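Long-range contacts in putative periplasmic protein (Salmonella enterica subsp. enterica serovar Typhimurium, PDB 4J32), which probably serves as the periplasmic immunity protein Tai4, binding and inhibiting the peptidoglycan hydrolase Tae4, a papain-like cysteine peptidase linked to type VI secretion: residues B[14-18]-B[53-58]; B[17-21]-B[39-44]. Numbering follows the deposited sequence.

Interaction 1: B[14-18]-B[53-58]; sequences LKNWA and IYHEID
Two helical segments, 14-18 and 53-58, cross at -46° with their axes 10.5 Å apart, a spacing wide enough for large side chains to fill the interface. The backbones come nearest at Ala18 and Ile57, whose CA atoms lie 6.3 Å apart; there the small methyl of Ala18 lets the branched Ile57 approach, CB to CG2 at 3.6 Å. Trp17 takes chi1 t (-165°) with chi2 near 93°, which carries its indole across to the other helix. Tyr54, chi1 m (-53°) and chi2 -89°, turns a ring edge to one indole face in a T-shaped stack: the centroids of its ring and the five-membered ring of Trp17 are 4.7 Å apart, with planes at 66°. On the same face Tyr54 CB makes a CH-pi contact, 3.9 Å from the centroid of the Trp17 six-membered ring. Ile57, in its mt rotamer, meets the indole edge instead, its CG2 3.7 Å from Trp17 CZ3. One turn before Trp17, Leu14, also mt, sends CD2 to Tyr54 CE1 (3.7 Å), Ile53 CG2 (4.0 Å) and Ile57 CD1 (4.1 Å). Asp58 keeps its carboxylate for His21 and Lys62, while Phe85 of helix 78-86 covers Ala18 and Ile57. Mainly apolar and aromatic, this is the packing of helices 10-26 and 51-65 in the buried core of an all-helical Tai4-family fold.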
ATOM      1  N   LEU B  14       1.472  -1.336 -15.157  1.00 17.34           N
ATOM      2  CA  LEU B  14       0.231  -0.544 -15.042  1.00 17.50           C
ATOM      3  C   LEU B  14      -0.550  -0.929 -13.783  1.00 17.19           C
ATOM      4  O   LEU B  14      -1.117  -0.067 -13.115  1.00 16.93           O
ATOM      5  CB  LEU B  14      -0.638  -0.711 -16.295  1.00 17.78           C
ATOM      6  CG  LEU B  14      -0.043  -0.003 -17.528  1.00 19.60           C
ATOM      7  CD1 LEU B  14      -0.735  -0.493 -18.807  1.00 19.85           C
ATOM      8  CD2 LEU B  14      -0.163   1.501 -17.395  1.00 21.00           C
ATOM      9  N   LYS B  15      -0.566  -2.212 -13.467  1.00 16.96           N
ATOM     10  CA  LYS B  15      -1.175  -2.679 -12.220  1.00 17.39           C
ATOM     11  C   LYS B  15      -0.379  -2.164 -11.003  1.00 16.78           C
ATOM     12  O   LYS B  15      -0.963  -1.756 -10.010  1.00 16.76           O
ATOM     13  CB  LYS B  15      -1.268  -4.206 -12.219  1.00 19.36           C
ATOM     14  CG  LYS B  15      -2.299  -4.745 -13.235  1.00 22.09           C
ATOM     15  CD  LYS B  15      -2.074  -6.221 -13.554  1.00 28.64           C
ATOM     16  CE  LYS B  15      -3.072  -6.702 -14.634  1.00 30.95           C
ATOM     17  NZ  LYS B  15      -2.968  -8.165 -14.890  1.00 36.78           N
ATOM     18  N   ASN B  16       0.944  -2.124 -11.119  1.00 16.81           N
ATOM     19  CA  ASN B  16       1.786  -1.597 -10.023  1.00 16.41           C
ATOM     20  C   ASN B  16       1.547  -0.122  -9.820  1.00 16.49           C
ATOM     21  O   ASN B  16       1.471   0.351  -8.672  1.00 16.64           O
ATOM     22  CB  ASN B  16       3.280  -1.856 -10.273  1.00 16.72           C
ATOM     23  CG  ASN B  16       3.665  -3.329 -10.208  1.00 17.12           C
ATOM     24  OD1 ASN B  16       2.884  -4.195  -9.816  1.00 17.89           O
ATOM     25  ND2 ASN B  16       4.897  -3.619 -10.614  1.00 18.43           N
ATOM     26  N   TRP B  17       1.453   0.612 -10.946  1.00 15.99           N
ATOM     27  CA  TRP B  17       1.065   2.014 -10.939  1.00 16.20           C
ATOM     28  C   TRP B  17      -0.290   2.202 -10.270  1.00 16.19           C
ATOM     29  O   TRP B  17      -0.452   3.074  -9.424  1.00 15.31           O
ATOM     30  CB  TRP B  17       1.054   2.619 -12.368  1.00 15.66           C
ATOM     31  CG  TRP B  17       1.003   4.131 -12.319  1.00 17.47           C
ATOM     32  CD1 TRP B  17       2.072   4.972 -12.352  1.00 17.65           C
ATOM     33  CD2 TRP B  17      -0.157   4.958 -12.179  1.00 17.73           C
ATOM     34  NE1 TRP B  17       1.659   6.272 -12.248  1.00 16.52           N
ATOM     35  CE2 TRP B  17       0.293   6.299 -12.136  1.00 17.42           C
ATOM     36  CE3 TRP B  17      -1.540   4.699 -12.105  1.00 18.24           C
ATOM     37  CZ2 TRP B  17      -0.586   7.396 -12.019  1.00 16.59           C
ATOM     38  CZ3 TRP B  17      -2.415   5.780 -11.980  1.00 17.17           C
ATOM     39  CH2 TRP B  17      -1.939   7.120 -11.948  1.00 18.29           C
ATOM     40  N   ALA B  18      -1.274   1.403 -10.674  1.00 15.83           N
ATOM     41  CA  ALA B  18      -2.616   1.530 -10.105  1.00 16.57           C
ATOM     42  C   ALA B  18      -2.580   1.430  -8.562  1.00 16.55           C
ATOM     43  O   ALA B  18      -3.176   2.268  -7.846  1.00 16.90           O
ATOM     44  CB  ALA B  18      -3.541   0.450 -10.714  1.00 16.57           C
ATOM     45  N   ILE B  53      -3.837   7.021 -20.096  1.00 18.73           N
ATOM     46  CA  ILE B  53      -4.209   5.735 -19.462  1.00 19.11           C
ATOM     47  C   ILE B  53      -4.069   5.809 -17.946  1.00 18.38           C
ATOM     48  O   ILE B  53      -4.870   5.242 -17.213  1.00 18.16           O
ATOM     49  CB  ILE B  53      -3.515   4.488 -20.072  1.00 18.93           C
ATOM     50  CG1 ILE B  53      -4.418   3.244 -19.842  1.00 19.78           C
ATOM     51  CG2 ILE B  53      -2.069   4.327 -19.556  1.00 18.57           C
ATOM     52  CD1 ILE B  53      -3.907   1.955 -20.545  1.00 21.23           C
ATOM     53  N   TYR B  54      -3.067   6.544 -17.480  1.00 17.45           N
ATOM     54  CA  TYR B  54      -2.910   6.744 -16.038  1.00 17.42           C
ATOM     55  C   TYR B  54      -4.021   7.640 -15.464  1.00 17.82           C
ATOM     56  O   TYR B  54      -4.493   7.400 -14.342  1.00 16.97           O
ATOM     57  CB  TYR B  54      -1.522   7.330 -15.736  1.00 17.42           C
ATOM     58  CG  TYR B  54      -0.412   6.508 -16.336  1.00 17.75           C
ATOM     59  CD1 TYR B  54       0.159   5.446 -15.620  1.00 17.03           C
ATOM     60  CD2 TYR B  54       0.083   6.803 -17.616  1.00 18.34           C
ATOM     61  CE1 TYR B  54       1.198   4.681 -16.158  1.00 17.20           C
ATOM     62  CE2 TYR B  54       1.127   6.031 -18.180  1.00 17.79           C
ATOM     63  CZ  TYR B  54       1.675   4.995 -17.444  1.00 18.97           C
ATOM     64  OH  TYR B  54       2.694   4.242 -17.973  1.00 18.64           O
ATOM     65  N   HIS B  55      -4.431   8.651 -16.232  1.00 18.71           N
ATOM     66  CA  HIS B  55      -5.582   9.484 -15.864  1.00 18.48           C
ATOM     67  C   HIS B  55      -6.847   8.627 -15.731  1.00 19.37           C
ATOM     68  O   HIS B  55      -7.669   8.863 -14.837  1.00 19.53           O
ATOM     69  CB  HIS B  55      -5.858  10.597 -16.893  1.00 20.09           C
ATOM     70  CG  HIS B  55      -4.742  11.579 -17.071  1.00 19.25           C
ATOM     71  ND1 HIS B  55      -4.771  12.548 -18.057  1.00 23.39           N
ATOM     72  CD2 HIS B  55      -3.559  11.729 -16.425  1.00 20.45           C
ATOM     73  CE1 HIS B  55      -3.659  13.261 -17.996  1.00 23.80           C
ATOM     74  NE2 HIS B  55      -2.903  12.780 -17.024  1.00 20.84           N
ATOM     75  N   GLU B  56      -7.018   7.654 -16.631  1.00 18.40           N
ATOM     76  CA  GLU B  56      -8.198   6.777 -16.546  1.00 19.23           C
ATOM     77  C   GLU B  56      -8.105   5.792 -15.361  1.00 18.70           C
ATOM     78  O   GLU B  56      -9.105   5.508 -14.707  1.00 19.34           O
ATOM     79  CB  GLU B  56      -8.391   6.003 -17.853  1.00 19.78           C
ATOM     80  CG  GLU B  56      -9.792   5.351 -17.975  1.00 21.34           C
ATOM     81  CD  GLU B  56     -10.977   6.315 -17.921  1.00 25.99           C
ATOM     82  OE1 GLU B  56     -10.823   7.565 -18.019  1.00 25.01           O
ATOM     83  OE2 GLU B  56     -12.122   5.802 -17.811  1.00 27.05           O
ATOM     84  N   ILE B  57      -6.921   5.248 -15.117  1.00 17.15           N
ATOM     85  CA  ILE B  57      -6.686   4.437 -13.912  1.00 17.21           C
ATOM     86  C   ILE B  57      -7.067   5.245 -12.656  1.00 18.68           C
ATOM     87  O   ILE B  57      -7.761   4.743 -11.764  1.00 18.49           O
ATOM     88  CB  ILE B  57      -5.241   3.926 -13.832  1.00 16.81           C
ATOM     89  CG1 ILE B  57      -4.998   2.944 -14.983  1.00 16.68           C
ATOM     90  CG2 ILE B  57      -4.986   3.218 -12.470  1.00 16.24           C
ATOM     91  CD1 ILE B  57      -3.513   2.484 -15.182  1.00 17.45           C
ATOM     92  N   ASP B  58      -6.620   6.497 -12.606  1.00 18.12           N
ATOM     93  CA  ASP B  58      -7.049   7.423 -11.535  1.00 19.93           C
ATOM     94  C   ASP B  58      -8.563   7.589 -11.424  1.00 21.06           C
ATOM     95  O   ASP B  58      -9.084   7.612 -10.301  1.00 21.32           O
ATOM     96  CB  ASP B  58      -6.387   8.797 -11.708  1.00 20.28           C
ATOM     97  CG  ASP B  58      -6.891   9.832 -10.708  1.00 23.67           C
ATOM     98  OD1 ASP B  58      -6.483   9.777  -9.520  1.00 23.89           O
ATOM     99  OD2 ASP B  58      -7.685  10.717 -11.112  1.00 25.68           O
TER

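Interaction 2: B[17-21]-B[39-44]; sequences WALSH and TASAYL
In this all-helical fold, helices 10-26 and 30-46 form an antiparallel helical hairpin, and segments 17-21 and 39-44 are where its arms press together. Their axes approach to 8.4 Å at a crossing angle of -159°, and Trp17 and Ala40 bring their CA atoms within 4.9 Å. So close a fit depends on small residues. The methyl of Ala40 is the bump: it sits in the hollow between Trp17 and Ser20, over one face of the indole in a CH-pi contact (CB 4.0 Å from the centroid of the five-membered ring) and 3.3 Å from Ser20 OG. A larger side chain would have little room here. Ser20, chi1 p, turns its hydroxyl back to the carbonyl of Asn16, so its polar group is satisfied within its own helix while its CB touches Thr39 CG2 at 3.9 Å. Trp17, with chi1 t, fills the space beside Ala40 and Leu44, its NE1 4.0 Å from Leu44 CB. Tyr43, chi1 m, flanks the helix 10-26 backbone, with CD2 3.8 Å from Trp17 N, and its CB lies 4.1 Å from Trp17 CB. At the tightest point Trp17 CD1 reaches the carbonyl oxygen of Ala40 at 3.0 Å.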
ATOM      1  N   TRP B  17       1.453   0.612 -10.946  1.00 15.99           N
ATOM      2  CA  TRP B  17       1.065   2.014 -10.939  1.00 16.20           C
ATOM      3  C   TRP B  17      -0.290   2.202 -10.270  1.00 16.19           C
ATOM      4  O   TRP B  17      -0.452   3.074  -9.424  1.00 15.31           O
ATOM      5  CB  TRP B  17       1.054   2.619 -12.368  1.00 15.66           C
ATOM      6  CG  TRP B  17       1.003   4.131 -12.319  1.00 17.47           C
ATOM      7  CD1 TRP B  17       2.072   4.972 -12.352  1.00 17.65           C
ATOM      8  CD2 TRP B  17      -0.157   4.958 -12.179  1.00 17.73           C
ATOM      9  NE1 TRP B  17       1.659   6.272 -12.248  1.00 16.52           N
ATOM     10  CE2 TRP B  17       0.293   6.299 -12.136  1.00 17.42           C
ATOM     11  CE3 TRP B  17      -1.540   4.699 -12.105  1.00 18.24           C
ATOM     12  CZ2 TRP B  17      -0.586   7.396 -12.019  1.00 16.59           C
ATOM     13  CZ3 TRP B  17      -2.415   5.780 -11.980  1.00 17.17           C
ATOM     14  CH2 TRP B  17      -1.939   7.120 -11.948  1.00 18.29           C
ATOM     15  N   ALA B  18      -1.274   1.403 -10.674  1.00 15.83           N
ATOM     16  CA  ALA B  18      -2.616   1.530 -10.105  1.00 16.57           C
ATOM     17  C   ALA B  18      -2.580   1.430  -8.562  1.00 16.55           C
ATOM     18  O   ALA B  18      -3.176   2.268  -7.846  1.00 16.90           O
ATOM     19  CB  ALA B  18      -3.541   0.450 -10.714  1.00 16.57           C
ATOM     20  N   LEU B  19      -1.887   0.421  -8.056  1.00 16.44           N
ATOM     21  CA  LEU B  19      -1.819   0.207  -6.618  1.00 17.12           C
ATOM     22  C   LEU B  19      -1.124   1.373  -5.884  1.00 16.85           C
ATOM     23  O   LEU B  19      -1.681   1.923  -4.911  1.00 16.57           O
ATOM     24  CB  LEU B  19      -1.128  -1.124  -6.312  1.00 17.13           C
ATOM     25  CG  LEU B  19      -0.872  -1.432  -4.829  1.00 18.72           C
ATOM     26  CD1 LEU B  19      -2.198  -1.358  -3.988  1.00 20.37           C
ATOM     27  CD2 LEU B  19      -0.218  -2.822  -4.740  1.00 19.09           C
ATOM     28  N   SER B  20       0.065   1.757  -6.357  1.00 16.96           N
ATOM     29  CA  SER B  20       0.812   2.825  -5.687  0.60 17.34           C
ATOM     30  C   SER B  20       0.087   4.158  -5.775  1.00 17.43           C
ATOM     31  O   SER B  20       0.065   4.901  -4.787  1.00 17.91           O
ATOM     32  CB  SER B  20       2.262   2.940  -6.179  0.60 18.15           C
ATOM     33  OG  SER B  20       2.330   2.866  -7.584  0.60 17.32           O
ATOM     34  N   HIS B  21      -0.528   4.449  -6.927  1.00 17.80           N
ATOM     35  CA  HIS B  21      -1.298   5.680  -7.069  1.00 17.41           C
ATOM     36  C   HIS B  21      -2.468   5.714  -6.077  1.00 17.92           C
ATOM     37  O   HIS B  21      -2.717   6.739  -5.435  1.00 17.31           O
ATOM     38  CB  HIS B  21      -1.807   5.861  -8.501  1.00 17.26           C
ATOM     39  CG  HIS B  21      -2.617   7.101  -8.684  1.00 17.57           C
ATOM     40  ND1 HIS B  21      -2.059   8.361  -8.659  1.00 17.82           N
ATOM     41  CD2 HIS B  21      -3.945   7.276  -8.870  1.00 18.98           C
ATOM     42  CE1 HIS B  21      -3.012   9.261  -8.836  1.00 20.47           C
ATOM     43  NE2 HIS B  21      -4.169   8.627  -8.944  1.00 20.43           N
ATOM     44  N   THR B  39       6.982   6.180  -5.978  1.00 16.84           N
ATOM     45  CA  THR B  39       6.914   4.789  -6.404  1.00 16.71           C
ATOM     46  C   THR B  39       6.079   4.668  -7.690  1.00 16.43           C
ATOM     47  O   THR B  39       6.506   4.035  -8.665  1.00 16.41           O
ATOM     48  CB  THR B  39       6.346   3.901  -5.255  1.00 16.66           C
ATOM     49  OG1 THR B  39       7.271   3.906  -4.157  1.00 17.62           O
ATOM     50  CG2 THR B  39       6.113   2.448  -5.724  1.00 16.02           C
ATOM     51  N   ALA B  40       4.899   5.282  -7.711  1.00 15.24           N
ATOM     52  CA  ALA B  40       4.104   5.243  -8.942  1.00 15.54           C
ATOM     53  C   ALA B  40       4.892   5.832 -10.128  1.00 15.69           C
ATOM     54  O   ALA B  40       4.856   5.281 -11.227  1.00 16.44           O
ATOM     55  CB  ALA B  40       2.754   5.964  -8.760  1.00 15.10           C
ATOM     56  N   SER B  41       5.645   6.908  -9.893  1.00 16.13           N
ATOM     57  CA  SER B  41       6.342   7.572 -11.007  1.00 16.37           C
ATOM     58  C   SER B  41       7.390   6.610 -11.634  1.00 16.17           C
ATOM     59  O   SER B  41       7.669   6.683 -12.839  1.00 16.55           O
ATOM     60  CB  SER B  41       6.972   8.903 -10.580  1.00 17.19           C
ATOM     61  OG  SER B  41       8.150   8.717  -9.830  1.00 18.23           O
ATOM     62  N   ALA B  42       7.941   5.712 -10.821  1.00 16.55           N
ATOM     63  CA  ALA B  42       8.910   4.722 -11.312  1.00 16.35           C
ATOM     64  C   ALA B  42       8.236   3.791 -12.327  1.00 17.10           C
ATOM     65  O   ALA B  42       8.808   3.471 -13.385  1.00 17.95           O
ATOM     66  CB  ALA B  42       9.500   3.918 -10.148  1.00 16.80           C
ATOM     67  N   TYR B  43       7.012   3.353 -12.021  1.00 16.44           N
ATOM     68  CA  TYR B  43       6.294   2.476 -12.974  1.00 16.82           C
ATOM     69  C   TYR B  43       5.877   3.221 -14.246  1.00 17.00           C
ATOM     70  O   TYR B  43       5.888   2.630 -15.336  1.00 18.06           O
ATOM     71  CB  TYR B  43       5.091   1.798 -12.306  1.00 15.73           C
ATOM     72  CG  TYR B  43       5.545   1.001 -11.110  1.00 17.16           C
ATOM     73  CD1 TYR B  43       6.549   0.033 -11.249  1.00 16.99           C
ATOM     74  CD2 TYR B  43       5.017   1.251  -9.835  1.00 18.44           C
ATOM     75  CE1 TYR B  43       7.027  -0.702 -10.152  1.00 18.92           C
ATOM     76  CE2 TYR B  43       5.473   0.513  -8.719  1.00 16.66           C
ATOM     77  CZ  TYR B  43       6.466  -0.455  -8.893  1.00 17.55           C
ATOM     78  OH  TYR B  43       6.950  -1.161  -7.832  1.00 18.70           O
ATOM     79  N   LEU B  44       5.497   4.492 -14.107  1.00 16.67           N
ATOM     80  CA  LEU B  44       5.215   5.335 -15.283  1.00 16.76           C
ATOM     81  C   LEU B  44       6.434   5.489 -16.198  1.00 17.39           C
ATOM     82  O   LEU B  44       6.280   5.469 -17.428  1.00 17.80           O
ATOM     83  CB  LEU B  44       4.616   6.705 -14.875  1.00 17.51           C
ATOM     84  CG  LEU B  44       4.245   7.698 -15.991  1.00 17.26           C
ATOM     85  CD1 LEU B  44       3.046   8.529 -15.535  1.00 19.11           C
ATOM     86  CD2 LEU B  44       5.422   8.560 -16.347  1.00 20.68           C
TER

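How the interactions relate
From the N terminus, helix 10-26 comes first and supplies one side of both contacts. Interaction 2 closes the shorter loop, bringing back helix 30-46; interaction 1 closes a longer one around it, bringing back the next helix, 51-65. The second segment of interaction 2 thus lies within the span closed by interaction 1, while their first segments overlap at Trp17 and Ala18. Trp17 joins the two interfaces, with different helices packing around its indole. A probable hydrogen bond between His21 NE2 and Asp58 OD1, 2.6 Å long, adds a polar tie between the contacts. Together they hold three successive helices as one core, with helix 10-26 shared.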